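PDB 6L6J: Oxidored_FMN domain-containing protein from [Pseudomonas] geniculata N1, which probably oxidises the amine 6-hydroxypseudooxynicotine, using a bound flavin mononucleotide and a [4Fe-4S] cluster. Local coordinates for residues E103-A107 with F148-Y152; I166-A172 with A220-A226; C171-L175 with N259-W263. All blocks are in the same frame, centred on the assembly; numbering follows the deposited sequence.

Contact 1 of 3, residues E103-A107 with F148-Y152; sequences ELAHA and FRRWY. With FMN (flavin mononucleotide), chain B; SO4 (sulfate ion), chain F.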
loop_
_atom_site.group_PDB
_atom_site.type_symbol
_atom_site.label_atom_id
_atom_site.label_comp_id
_atom_site.label_asym_id
_atom_site.label_seq_id
_atom_site.Cartn_x
_atom_site.Cartn_y
_atom_site.Cartn_z
ATOM N N GLU A 103 -9.868 9.060 13.384
ATOM C CA GLU A 103 -10.978 8.907 12.430
ATOM C C GLU A 103 -12.092 8.099 13.103
ATOM O O GLU A 103 -12.214 6.913 12.829
ATOM C CB GLU A 103 -10.450 8.299 11.137
ATOM C CG GLU A 103 -11.358 8.537 9.947
ATOM C CD GLU A 103 -10.966 7.741 8.722
ATOM O OE1 GLU A 103 -10.972 8.341 7.645
ATOM O OE2 GLU A 103 -10.667 6.507 8.854
ATOM N N LEU A 104 -12.858 8.729 13.987
ATOM C CA LEU A 104 -14.104 8.143 14.541
ATOM C C LEU A 104 -14.984 7.720 13.369
ATOM O O LEU A 104 -15.258 8.565 12.509
ATOM C CB LEU A 104 -14.800 9.173 15.430
ATOM C CG LEU A 104 -14.108 9.430 16.773
ATOM C CD1 LEU A 104 -14.988 10.301 17.665
ATOM C CD2 LEU A 104 -13.756 8.120 17.480
ATOM N N ALA A 105 -15.369 6.442 13.348
ATOM C CA ALA A 105 -15.954 5.757 12.171
ATOM C C ALA A 105 -17.128 4.878 12.590
ATOM O O ALA A 105 -17.017 4.197 13.612
ATOM C CB ALA A 105 -14.885 4.924 11.504
ATOM N N HIS A 106 -18.198 4.874 11.798
ATOM C CA HIS A 106 -19.263 3.838 11.862
ATOM C C HIS A 106 -19.467 3.289 10.452
ATOM O O HIS A 106 -19.802 4.098 9.562
ATOM C CB HIS A 106 -20.572 4.349 12.491
ATOM C CG HIS A 106 -21.486 3.223 12.832
ATOM N ND1 HIS A 106 -22.039 2.403 11.855
ATOM C CD2 HIS A 106 -21.891 2.724 14.019
ATOM C CE1 HIS A 106 -22.774 1.473 12.426
ATOM N NE2 HIS A 106 -22.681 1.632 13.758
ATOM N N ALA A 107 -19.294 1.974 10.283
ATOM C CA ALA A 107 -19.052 1.315 8.984
ATOM C C ALA A 107 -20.374 1.104 8.233
ATOM O O ALA A 107 -20.331 0.708 7.072
ATOM C CB ALA A 107 -18.305 0.021 9.215
ATOM N N PHE A 148 -27.445 6.319 17.369
ATOM C CA PHE A 148 -26.213 6.445 16.546
ATOM C C PHE A 148 -25.529 7.792 16.850
ATOM O O PHE A 148 -24.272 7.837 16.946
ATOM C CB PHE A 148 -26.548 6.240 15.064
ATOM C CG PHE A 148 -25.529 6.794 14.104
ATOM C CD1 PHE A 148 -25.520 8.137 13.778
ATOM C CD2 PHE A 148 -24.586 5.972 13.506
ATOM C CE1 PHE A 148 -24.596 8.640 12.879
ATOM C CE2 PHE A 148 -23.663 6.473 12.605
ATOM C CZ PHE A 148 -23.671 7.807 12.298
ATOM N N ARG A 149 -26.320 8.861 16.976
ATOM C CA ARG A 149 -25.810 10.215 17.294
ATOM C C ARG A 149 -25.253 10.228 18.718
ATOM O O ARG A 149 -24.173 10.804 18.919
ATOM C CB ARG A 149 -26.926 11.236 17.101
ATOM C CG ARG A 149 -27.299 11.457 15.644
ATOM C CD ARG A 149 -28.544 12.301 15.540
ATOM N NE ARG A 149 -28.378 13.610 16.155
ATOM C CZ ARG A 149 -29.344 14.515 16.271
ATOM N NH1 ARG A 149 -30.562 14.248 15.841
ATOM N NH2 ARG A 149 -29.089 15.688 16.815
ATOM N N ARG A 150 -25.948 9.578 19.654
ATOM C CA ARG A 150 -25.448 9.338 21.031
ATOM C C ARG A 150 -24.054 8.709 20.901
ATOM O O ARG A 150 -23.114 9.321 21.422
ATOM C CB ARG A 150 -26.461 8.516 21.834
ATOM C CG ARG A 150 -26.089 8.245 23.289
ATOM C CD ARG A 150 -27.184 7.478 24.035
ATOM N NE ARG A 150 -27.642 6.248 23.370
ATOM C CZ ARG A 150 -27.105 5.042 23.538
ATOM N NH1 ARG A 150 -26.070 4.871 24.342
ATOM N NH2 ARG A 150 -27.595 4.000 22.891
ATOM N N TRP A 151 -23.907 7.609 20.150
ATOM C CA TRP A 151 -22.620 6.865 20.001
ATOM C C TRP A 151 -21.527 7.811 19.505
ATOM O O TRP A 151 -20.404 7.735 20.011
ATOM C CB TRP A 151 -22.712 5.653 19.057
ATOM C CG TRP A 151 -23.808 4.672 19.333
ATOM C CD1 TRP A 151 -24.402 4.399 20.532
ATOM C CD2 TRP A 151 -24.432 3.804 18.371
ATOM N NE1 TRP A 151 -25.378 3.444 20.371
ATOM C CE2 TRP A 151 -25.419 3.063 19.055
ATOM C CE3 TRP A 151 -24.256 3.580 17.005
ATOM C CZ2 TRP A 151 -26.230 2.131 18.413
ATOM C CZ3 TRP A 151 -25.087 2.691 16.362
ATOM C CH2 TRP A 151 -26.057 1.974 17.058
ATOM N N TYR A 152 -21.836 8.653 18.525
ATOM C CA TYR A 152 -20.827 9.523 17.858
ATOM C C TYR A 152 -20.371 10.546 18.891
ATOM O O TYR A 152 -19.227 10.458 19.330
ATOM C CB TYR A 152 -21.362 10.131 16.557
ATOM C CG TYR A 152 -20.447 9.912 15.380
ATOM C CD1 TYR A 152 -19.111 10.285 15.435
ATOM C CD2 TYR A 152 -20.897 9.319 14.211
ATOM C CE1 TYR A 152 -18.252 10.085 14.366
ATOM C CE2 TYR A 152 -20.052 9.118 13.130
ATOM C CZ TYR A 152 -18.723 9.499 13.206
ATOM O OH TYR A 152 -17.871 9.290 12.157
HETATM N N1 FMN B . -8.361 5.911 4.667
HETATM C C2 FMN B . -9.288 6.024 5.671
HETATM O O2 FMN B . -10.086 6.964 5.608
HETATM N N3 FMN B . -9.371 5.211 6.732
HETATM C C4 FMN B . -8.514 4.187 6.881
HETATM O O4 FMN B . -8.593 3.438 7.854
HETATM C C4A FMN B . -7.485 3.961 5.828
HETATM N N5 FMN B . -6.595 2.943 5.915
HETATM C C5A FMN B . -5.631 2.828 4.972
HETATM C C6 FMN B . -4.668 1.830 5.095
HETATM C C7 FMN B . -3.676 1.733 4.140
HETATM C C7M FMN B . -2.699 0.627 4.252
HETATM C C8 FMN B . -3.605 2.683 3.023
HETATM C C8M FMN B . -2.558 2.571 1.954
HETATM C C9 FMN B . -4.542 3.672 2.887
HETATM C C9A FMN B . -5.557 3.801 3.825
HETATM N N10 FMN B . -6.498 4.837 3.731
HETATM C C10 FMN B . -7.454 4.928 4.712
HETATM C "C1'" FMN B . -6.485 5.842 2.621
HETATM C "C2'" FMN B . -5.462 6.929 2.895
HETATM O "O2'" FMN B . -5.924 7.656 4.019
HETATM C "C3'" FMN B . -5.291 7.874 1.744
HETATM O "O3'" FMN B . -6.514 8.584 1.546
HETATM C "C4'" FMN B . -4.879 7.203 0.435
HETATM O "O4'" FMN B . -3.847 6.218 0.681
HETATM C "C5'" FMN B . -4.427 8.230 -0.594
HETATM O "O5'" FMN B . -3.293 8.905 -0.079
HETATM P P FMN B . -1.798 8.412 -0.459
HETATM O O1P FMN B . -1.668 8.599 -1.954
HETATM O O2P FMN B . -0.946 9.330 0.361
HETATM O O3P FMN B . -1.729 6.962 -0.021
HETATM S S SO4 F . -25.977 1.185 23.471
HETATM O O1 SO4 F . -25.120 2.261 23.890
HETATM O O2 SO4 F . -26.634 0.604 24.631
HETATM O O3 SO4 F . -26.957 1.701 22.540
HETATM O O4 SO4 F . -25.183 0.167 22.826
HETATM O O HOH W 1 -18.949 7.335 9.774
#

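Contact 2 of 3, residues I166-A172 with A220-A226; sequences IVYVYCA and AVAVRFA. With FMN (flavin mononucleotide), chain B.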
loop_
_atom_site.group_PDB
_atom_site.type_symbol
_atom_site.label_atom_id
_atom_site.label_comp_id
_atom_site.label_asym_id
_atom_site.label_seq_id
_atom_site.Cartn_x
_atom_site.Cartn_y
_atom_site.Cartn_z
ATOM N N ILE A 166 -7.722 16.533 17.114
ATOM C CA ILE A 166 -8.578 16.538 15.889
ATOM C C ILE A 166 -9.458 15.290 15.939
ATOM O O ILE A 166 -8.901 14.164 15.932
ATOM C CB ILE A 166 -7.726 16.571 14.604
ATOM C CG1 ILE A 166 -6.674 17.689 14.631
ATOM C CG2 ILE A 166 -8.619 16.680 13.377
ATOM C CD1 ILE A 166 -5.576 17.542 13.592
ATOM N N VAL A 167 -10.774 15.489 15.979
ATOM C CA VAL A 167 -11.795 14.409 16.077
ATOM C C VAL A 167 -12.590 14.437 14.774
ATOM O O VAL A 167 -13.090 15.525 14.451
ATOM C CB VAL A 167 -12.667 14.624 17.326
ATOM C CG1 VAL A 167 -13.820 13.648 17.437
ATOM C CG2 VAL A 167 -11.823 14.576 18.588
ATOM N N TYR A 168 -12.685 13.302 14.058
ATOM C CA TYR A 168 -13.242 13.223 12.672
ATOM C C TYR A 168 -14.740 12.873 12.695
ATOM O O TYR A 168 -15.253 12.271 13.689
ATOM C CB TYR A 168 -12.493 12.222 11.782
ATOM C CG TYR A 168 -11.314 12.784 11.022
ATOM C CD1 TYR A 168 -10.071 12.945 11.613
ATOM C CD2 TYR A 168 -11.421 13.090 9.681
ATOM C CE1 TYR A 168 -8.973 13.413 10.902
ATOM C CE2 TYR A 168 -10.335 13.547 8.957
ATOM C CZ TYR A 168 -9.105 13.726 9.565
ATOM O OH TYR A 168 -8.052 14.221 8.838
ATOM N N VAL A 169 -15.427 13.277 11.626
ATOM C CA VAL A 169 -16.756 12.747 11.210
ATOM C C VAL A 169 -16.528 12.083 9.851
ATOM O O VAL A 169 -16.090 12.778 8.922
ATOM C CB VAL A 169 -17.825 13.854 11.163
ATOM C CG1 VAL A 169 -18.940 13.553 10.186
ATOM C CG2 VAL A 169 -18.404 14.122 12.543
ATOM N N TYR A 170 -16.716 10.770 9.752
ATOM C CA TYR A 170 -16.180 9.981 8.613
ATOM C C TYR A 170 -17.306 9.669 7.640
ATOM O O TYR A 170 -18.273 8.963 8.016
ATOM C CB TYR A 170 -15.537 8.694 9.106
ATOM C CG TYR A 170 -14.952 7.830 8.028
ATOM C CD1 TYR A 170 -13.963 8.315 7.196
ATOM C CD2 TYR A 170 -15.343 6.515 7.866
ATOM C CE1 TYR A 170 -13.387 7.521 6.216
ATOM C CE2 TYR A 170 -14.766 5.709 6.900
ATOM C CZ TYR A 170 -13.790 6.212 6.071
ATOM O OH TYR A 170 -13.219 5.447 5.108
ATOM N N CYS A 171 -17.169 10.171 6.420
ATOM C CA CYS A 171 -18.142 9.956 5.323
ATOM C C CYS A 171 -17.392 9.779 4.004
ATOM O O CYS A 171 -17.429 10.694 3.191
ATOM C CB CYS A 171 -19.119 11.116 5.255
ATOM S SG CYS A 171 -20.393 10.866 4.007
ATOM N N ALA A 172 -16.756 8.620 3.814
ATOM C CA ALA A 172 -15.820 8.344 2.700
ATOM C C ALA A 172 -15.675 6.841 2.465
ATOM O O ALA A 172 -16.342 6.087 3.165
ATOM C CB ALA A 172 -14.475 8.983 2.986
ATOM N N ALA A 220 -10.429 20.486 17.306
ATOM C CA ALA A 220 -10.892 20.715 15.924
ATOM C C ALA A 220 -11.793 19.535 15.508
ATOM O O ALA A 220 -11.510 18.387 15.914
ATOM C CB ALA A 220 -9.714 20.861 15.001
ATOM N N VAL A 221 -12.866 19.795 14.769
ATOM C CA VAL A 221 -13.769 18.740 14.221
ATOM C C VAL A 221 -13.544 18.645 12.715
ATOM O O VAL A 221 -13.880 19.619 12.015
ATOM C CB VAL A 221 -15.228 19.065 14.530
ATOM C CG1 VAL A 221 -16.139 17.943 14.080
ATOM C CG2 VAL A 221 -15.388 19.380 16.008
ATOM N N ALA A 222 -12.939 17.549 12.252
ATOM C CA ALA A 222 -12.604 17.332 10.825
ATOM C C ALA A 222 -13.734 16.556 10.135
ATOM O O ALA A 222 -14.411 15.778 10.784
ATOM C CB ALA A 222 -11.283 16.612 10.713
ATOM N N VAL A 223 -13.945 16.771 8.847
ATOM C CA VAL A 223 -14.781 15.850 8.028
ATOM C C VAL A 223 -13.858 15.215 7.001
ATOM O O VAL A 223 -13.229 15.976 6.228
ATOM C CB VAL A 223 -15.974 16.554 7.356
ATOM C CG1 VAL A 223 -16.880 15.559 6.655
ATOM C CG2 VAL A 223 -16.784 17.343 8.369
ATOM N N ARG A 224 -13.761 13.884 7.003
ATOM C CA ARG A 224 -13.220 13.167 5.828
ATOM C C ARG A 224 -14.411 12.929 4.900
ATOM O O ARG A 224 -15.441 12.407 5.381
ATOM C CB ARG A 224 -12.474 11.901 6.236
ATOM C CG ARG A 224 -11.784 11.234 5.058
ATOM C CD ARG A 224 -10.358 11.654 4.766
ATOM N NE ARG A 224 -9.514 10.477 4.648
ATOM C CZ ARG A 224 -8.450 10.344 3.873
ATOM N NH1 ARG A 224 -8.046 11.317 3.083
ATOM N NH2 ARG A 224 -7.797 9.198 3.870
ATOM N N PHE A 225 -14.324 13.389 3.649
ATOM C CA PHE A 225 -15.463 13.308 2.696
ATOM C C PHE A 225 -14.955 12.896 1.314
ATOM O O PHE A 225 -14.066 13.568 0.773
ATOM C CB PHE A 225 -16.265 14.613 2.677
ATOM C CG PHE A 225 -17.413 14.621 1.699
ATOM C CD1 PHE A 225 -18.431 13.684 1.801
ATOM C CD2 PHE A 225 -17.487 15.560 0.684
ATOM C CE1 PHE A 225 -19.481 13.663 0.897
ATOM C CE2 PHE A 225 -18.544 15.544 -0.214
ATOM C CZ PHE A 225 -19.537 14.589 -0.111
ATOM N N ALA A 226 -15.498 11.781 0.817
ATOM C CA ALA A 226 -15.432 11.357 -0.595
ATOM C C ALA A 226 -16.324 12.295 -1.422
ATOM O O ALA A 226 -17.574 12.267 -1.223
ATOM C CB ALA A 226 -15.845 9.912 -0.728
HETATM N N1 FMN B . -8.361 5.911 4.667
HETATM C C2 FMN B . -9.288 6.024 5.671
HETATM O O2 FMN B . -10.086 6.964 5.608
HETATM N N3 FMN B . -9.371 5.211 6.732
HETATM C C4 FMN B . -8.514 4.187 6.881
HETATM O O4 FMN B . -8.593 3.438 7.854
HETATM C C4A FMN B . -7.485 3.961 5.828
HETATM N N5 FMN B . -6.595 2.943 5.915
HETATM C C5A FMN B . -5.631 2.828 4.972
HETATM C C6 FMN B . -4.668 1.830 5.095
HETATM C C7 FMN B . -3.676 1.733 4.140
HETATM C C7M FMN B . -2.699 0.627 4.252
HETATM C C8 FMN B . -3.605 2.683 3.023
HETATM C C8M FMN B . -2.558 2.571 1.954
HETATM C C9 FMN B . -4.542 3.672 2.887
HETATM C C9A FMN B . -5.557 3.801 3.825
HETATM N N10 FMN B . -6.498 4.837 3.731
HETATM C C10 FMN B . -7.454 4.928 4.712
HETATM C "C1'" FMN B . -6.485 5.842 2.621
HETATM C "C2'" FMN B . -5.462 6.929 2.895
HETATM O "O2'" FMN B . -5.924 7.656 4.019
HETATM C "C3'" FMN B . -5.291 7.874 1.744
HETATM O "O3'" FMN B . -6.514 8.584 1.546
HETATM C "C4'" FMN B . -4.879 7.203 0.435
HETATM O "O4'" FMN B . -3.847 6.218 0.681
HETATM C "C5'" FMN B . -4.427 8.230 -0.594
HETATM O "O5'" FMN B . -3.293 8.905 -0.079
HETATM P P FMN B . -1.798 8.412 -0.459
HETATM O O1P FMN B . -1.668 8.599 -1.954
HETATM O O2P FMN B . -0.946 9.330 0.361
HETATM O O3P FMN B . -1.729 6.962 -0.021
#

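Contact 3 of 3, residues C171-L175 with N259-W263; sequences CAHNL and NVSDW. With FMN (flavin mononucleotide), chain B.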
loop_
_atom_site.group_PDB
_atom_site.type_symbol
_atom_site.label_atom_id
_atom_site.label_comp_id
_atom_site.label_asym_id
_atom_site.label_seq_id
_atom_site.Cartn_x
_atom_site.Cartn_y
_atom_site.Cartn_z
ATOM N N CYS A 171 -17.169 10.171 6.420
ATOM C CA CYS A 171 -18.142 9.956 5.323
ATOM C C CYS A 171 -17.392 9.779 4.004
ATOM O O CYS A 171 -17.429 10.694 3.191
ATOM C CB CYS A 171 -19.119 11.116 5.255
ATOM S SG CYS A 171 -20.393 10.866 4.007
ATOM N N ALA A 172 -16.756 8.620 3.814
ATOM C CA ALA A 172 -15.820 8.344 2.700
ATOM C C ALA A 172 -15.675 6.841 2.465
ATOM O O ALA A 172 -16.342 6.087 3.165
ATOM C CB ALA A 172 -14.475 8.983 2.986
ATOM N N HIS A 173 -14.886 6.469 1.445
ATOM C CA HIS A 173 -14.459 5.091 1.056
ATOM C C HIS A 173 -15.631 4.112 0.815
ATOM O O HIS A 173 -15.335 2.903 0.629
ATOM C CB HIS A 173 -13.514 4.552 2.136
ATOM C CG HIS A 173 -12.217 5.277 2.141
ATOM N ND1 HIS A 173 -11.899 6.197 3.106
ATOM C CD2 HIS A 173 -11.179 5.239 1.270
ATOM C CE1 HIS A 173 -10.704 6.692 2.835
ATOM N NE2 HIS A 173 -10.239 6.121 1.711
ATOM N N ASN A 174 -16.893 4.567 0.825
ATOM C CA ASN A 174 -18.060 3.663 0.974
ATOM C C ASN A 174 -17.874 2.745 2.209
ATOM O O ASN A 174 -18.378 1.599 2.188
ATOM C CB ASN A 174 -18.257 2.843 -0.295
ATOM C CG ASN A 174 -19.576 2.107 -0.293
ATOM O OD1 ASN A 174 -20.520 2.561 0.371
ATOM N ND2 ASN A 174 -19.644 0.976 -0.990
ATOM N N LEU A 175 -17.201 3.234 3.261
ATOM C CA LEU A 175 -17.050 2.541 4.570
ATOM C C LEU A 175 -17.707 3.360 5.689
ATOM O O LEU A 175 -17.187 3.328 6.806
ATOM C CB LEU A 175 -15.561 2.320 4.858
ATOM C CG LEU A 175 -14.769 1.604 3.761
ATOM C CD1 LEU A 175 -13.291 1.559 4.113
ATOM C CD2 LEU A 175 -15.304 0.191 3.516
ATOM N N ASN A 259 -11.104 13.405 -0.537
ATOM C CA ASN A 259 -10.537 12.339 -1.402
ATOM C C ASN A 259 -11.646 11.779 -2.309
ATOM O O ASN A 259 -12.757 12.345 -2.308
ATOM C CB ASN A 259 -9.843 11.279 -0.538
ATOM C CG ASN A 259 -10.808 10.442 0.279
ATOM O OD1 ASN A 259 -12.017 10.704 0.293
ATOM N ND2 ASN A 259 -10.275 9.443 0.975
ATOM N N VAL A 260 -11.365 10.691 -3.036
ATOM C CA VAL A 260 -12.328 10.060 -3.994
ATOM C C VAL A 260 -12.821 8.725 -3.408
ATOM O O VAL A 260 -12.003 7.951 -2.847
ATOM C CB VAL A 260 -11.698 9.887 -5.386
ATOM C CG1 VAL A 260 -11.282 11.231 -5.960
ATOM C CG2 VAL A 260 -10.518 8.925 -5.373
ATOM N N SER A 261 -14.123 8.458 -3.533
ATOM C CA SER A 261 -14.758 7.234 -2.972
ATOM C C SER A 261 -14.318 5.983 -3.746
ATOM O O SER A 261 -14.135 6.011 -5.012
ATOM C CB SER A 261 -16.262 7.283 -2.895
ATOM O OG SER A 261 -16.752 6.157 -2.155
ATOM N N ASP A 262 -14.214 4.929 -2.941
ATOM C CA ASP A 262 -13.649 3.583 -3.191
ATOM C C ASP A 262 -12.119 3.624 -3.067
ATOM O O ASP A 262 -11.472 4.443 -3.734
ATOM C CB ASP A 262 -14.157 2.945 -4.476
ATOM C CG ASP A 262 -14.098 1.421 -4.409
ATOM O OD1 ASP A 262 -14.710 0.844 -3.480
ATOM O OD2 ASP A 262 -13.401 0.822 -5.257
ATOM N N TRP A 263 -11.604 2.740 -2.204
ATOM C CA TRP A 263 -10.183 2.632 -1.814
ATOM C C TRP A 263 -9.304 2.450 -3.061
ATOM O O TRP A 263 -8.200 3.005 -3.074
ATOM C CB TRP A 263 -10.052 1.500 -0.791
ATOM C CG TRP A 263 -8.811 1.548 0.053
ATOM C CD1 TRP A 263 -7.819 2.490 0.038
ATOM C CD2 TRP A 263 -8.428 0.585 1.053
ATOM N NE1 TRP A 263 -6.836 2.164 0.936
ATOM C CE2 TRP A 263 -7.177 0.993 1.560
ATOM C CE3 TRP A 263 -9.014 -0.586 1.556
ATOM C CZ2 TRP A 263 -6.514 0.277 2.553
ATOM C CZ3 TRP A 263 -8.352 -1.296 2.544
ATOM C CH2 TRP A 263 -7.116 -0.871 3.029
HETATM N N1 FMN B . -8.361 5.911 4.667
HETATM C C2 FMN B . -9.288 6.024 5.671
HETATM O O2 FMN B . -10.086 6.964 5.608
HETATM N N3 FMN B . -9.371 5.211 6.732
HETATM C C4 FMN B . -8.514 4.187 6.881
HETATM O O4 FMN B . -8.593 3.438 7.854
HETATM C C4A FMN B . -7.485 3.961 5.828
HETATM N N5 FMN B . -6.595 2.943 5.915
HETATM C C5A FMN B . -5.631 2.828 4.972
HETATM C C6 FMN B . -4.668 1.830 5.095
HETATM C C7 FMN B . -3.676 1.733 4.140
HETATM C C7M FMN B . -2.699 0.627 4.252
HETATM C C8 FMN B . -3.605 2.683 3.023
HETATM C C8M FMN B . -2.558 2.571 1.954
HETATM C C9 FMN B . -4.542 3.672 2.887
HETATM C C9A FMN B . -5.557 3.801 3.825
HETATM N N10 FMN B . -6.498 4.837 3.731
HETATM C C10 FMN B . -7.454 4.928 4.712
HETATM C "C1'" FMN B . -6.485 5.842 2.621
HETATM C "C2'" FMN B . -5.462 6.929 2.895
HETATM O "O2'" FMN B . -5.924 7.656 4.019
HETATM C "C3'" FMN B . -5.291 7.874 1.744
HETATM O "O3'" FMN B . -6.514 8.584 1.546
HETATM C "C4'" FMN B . -4.879 7.203 0.435
HETATM O "O4'" FMN B . -3.847 6.218 0.681
HETATM C "C5'" FMN B . -4.427 8.230 -0.594
HETATM O "O5'" FMN B . -3.293 8.905 -0.079
HETATM P P FMN B . -1.798 8.412 -0.459
HETATM O O1P FMN B . -1.668 8.599 -1.954
HETATM O O2P FMN B . -0.946 9.330 0.361
HETATM O O3P FMN B . -1.729 6.962 -0.021
HETATM O O HOH W 2 -12.955 8.106 -0.158
#

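Contact 1 of 3, residues E103-A107 with F148-Y152
His106 reaches helix 142-162 with its CG trans to its own backbone N (chi1 -166°), and Phe148 takes the same setting, which swings the two rings into the space between strand 99-105 and the helix. There they form an edge-to-face pair: the CD2-CE2 edge of Phe148 points at one face of the imidazole, with ring centroids 5.6 Å apart and planes at 65°. Trp151 comes to the same imidazole in a different way, rim to rim, the planes nearly parallel and neither ring over the face of the other, with its CZ3 3.7 Å from His106 NE2. The three rings make an aromatic cluster, while the polar end of the histidine is taken up by Thr66 through NE2 and by the backbone of Gly108 through ND1.

One turn further along the helix from Phe148, Tyr152 supplies the polar link. Tyr152 OH donates to Leu104 O at 2.7 Å, arriving well above the carbonyl plane, 51° out of it. Its ring carbon CE1 also rests 3.7 Å from Leu104 CB. A water joins Tyr152 OH to His106 N, and the same hydroxyl is hydrogen-bonded to the backbone N of Tyr170 on the next strand.

Beyond the buried core, Trp151 NE1, Arg150 and His64 bind a sulfate ion, probably from the crystallisation liquor. On the far side of the strand Glu103 OE2 accepts the flavin N3 hydrogen at 2.8 Å. Such packing of an outer helix against a strand that carries cofactor ligands inward is characteristic of the TIM barrel of flavin oxidoreductases.

Contact 2 of 3, residues I166-A172 with A220-A226
Six backbone hydrogen bonds join strand 166-171 to strand 220-226, two neighbouring parallel strands of the TIM barrel, and they alternate between the two chains. Val167, Val169 and Cys171 donate to Ala220, Ala222 and Arg224, whereas Ala222, Arg224 and Ala226 donate back to Val167, Val169 and Cys171. The shortest runs from Val169 N to Ala222 O at 2.8 Å. Over the short segments the strand directions differ by 29°, in keeping with the twist of a barrel.

From the second strand Arg224 sends its NH2 to FMN O3' at 2.7 Å, with a weak bond to flavin N1. Its NH1 forms a salt bridge with Asp257, so one guanidinium is shared between the cofactor and the next strand.

Inside the barrel the side chains of Ile166, Tyr168, Tyr170, Ala222 and Arg224 pack together. The Tyr168 ring lies flat over the Ala222 methyl, a CH-pi contact with CB 3.6 Å from the ring centroid and only 8° off the normal; its CD2 side meets Arg224 CB at 3.8 Å. Tyr168 OH continues to Tyr25 and Asp257. Replacing this tyrosine by an alanine would probably open a gap over the Ala222 methyl and leave Asp257, the salt-bridge partner of Arg224, without the hydroxyl. Tyr170 runs alongside Arg224, touching its CB with a ring edge at CD1, and its OH goes to His173.

Val167, Val169, Val221 and Val223 face outward, the last three against helix 197-215. Cys171 also looks outward, and its SG sits at the edge of the Phe225 ring, 4.1 Å from CD1.

Contact 3 of 3, residues C171-L175 with N259-W263
The His173 imidazole presents its edge to the face of the Trp263 indole in an offset edge-to-face pair, centroids 5.7 Å apart and planes at 79°. At the rim of the same imidazole, near its plane, His173 CD2 meets Trp263 CA at 4.2 Å. A water lies over the centre of one imidazole face. The Asn259 amide stands almost perpendicular to the ring, at 88°, its ND2 3.3 Å from His173 CE1. The edge of the indole in turn meets the flavin, with Trp263 NE1 3.4 Å from FMN C9.

The water over the ring is also the polar link between the segments. It accepts from His173 N at 3.0 Å and donates to Asn259 OD1 at 2.8 Å, with a weak further bond to Val260 O. Asn259 CG sits between the backbone N and the carbonyl carbon (chi1 70°), which sets OD1 toward the water and ND2 toward the imidazole. Further along the strand, Ser261 OG approaches the backbone of His173 and Asn174, and is itself hydrogen-bonded to Gln179 and Asp229.

The imidazole is held at both nitrogens, ND1 by Tyr170 OH and NE2 by Asp266 OD2, which fixes its rotation beside the flavin pyrimidine. Asp266 also bonds FMN, so its carboxylate would probably polarise the ring and couple His173 to the cofactor's hydrogen-bond network.

The three contacts follow the barrel round from strand 99-105 to strand 255-261, and each carries residues of the FMN pocket. Contacts 1 and 2 have centres about 11 Å apart and meet where the side chains of the two neighbouring strands pack, Leu104 CD1 lying 3.6 Å from Val167 CG1. Contacts 2 and 3, about 12 Å apart between centres, share Cys171 and Ala172; Phe225 O and Asn259 N, 3.2 Å apart, probably bond strand 220-229 to strand 255-261. Contacts 1 and 3 stand about 16 Å apart between centres, touching lightly at Ala107 and Leu175. Glu103, Arg224 and Trp263 thus reach one flavin from three successive contacts.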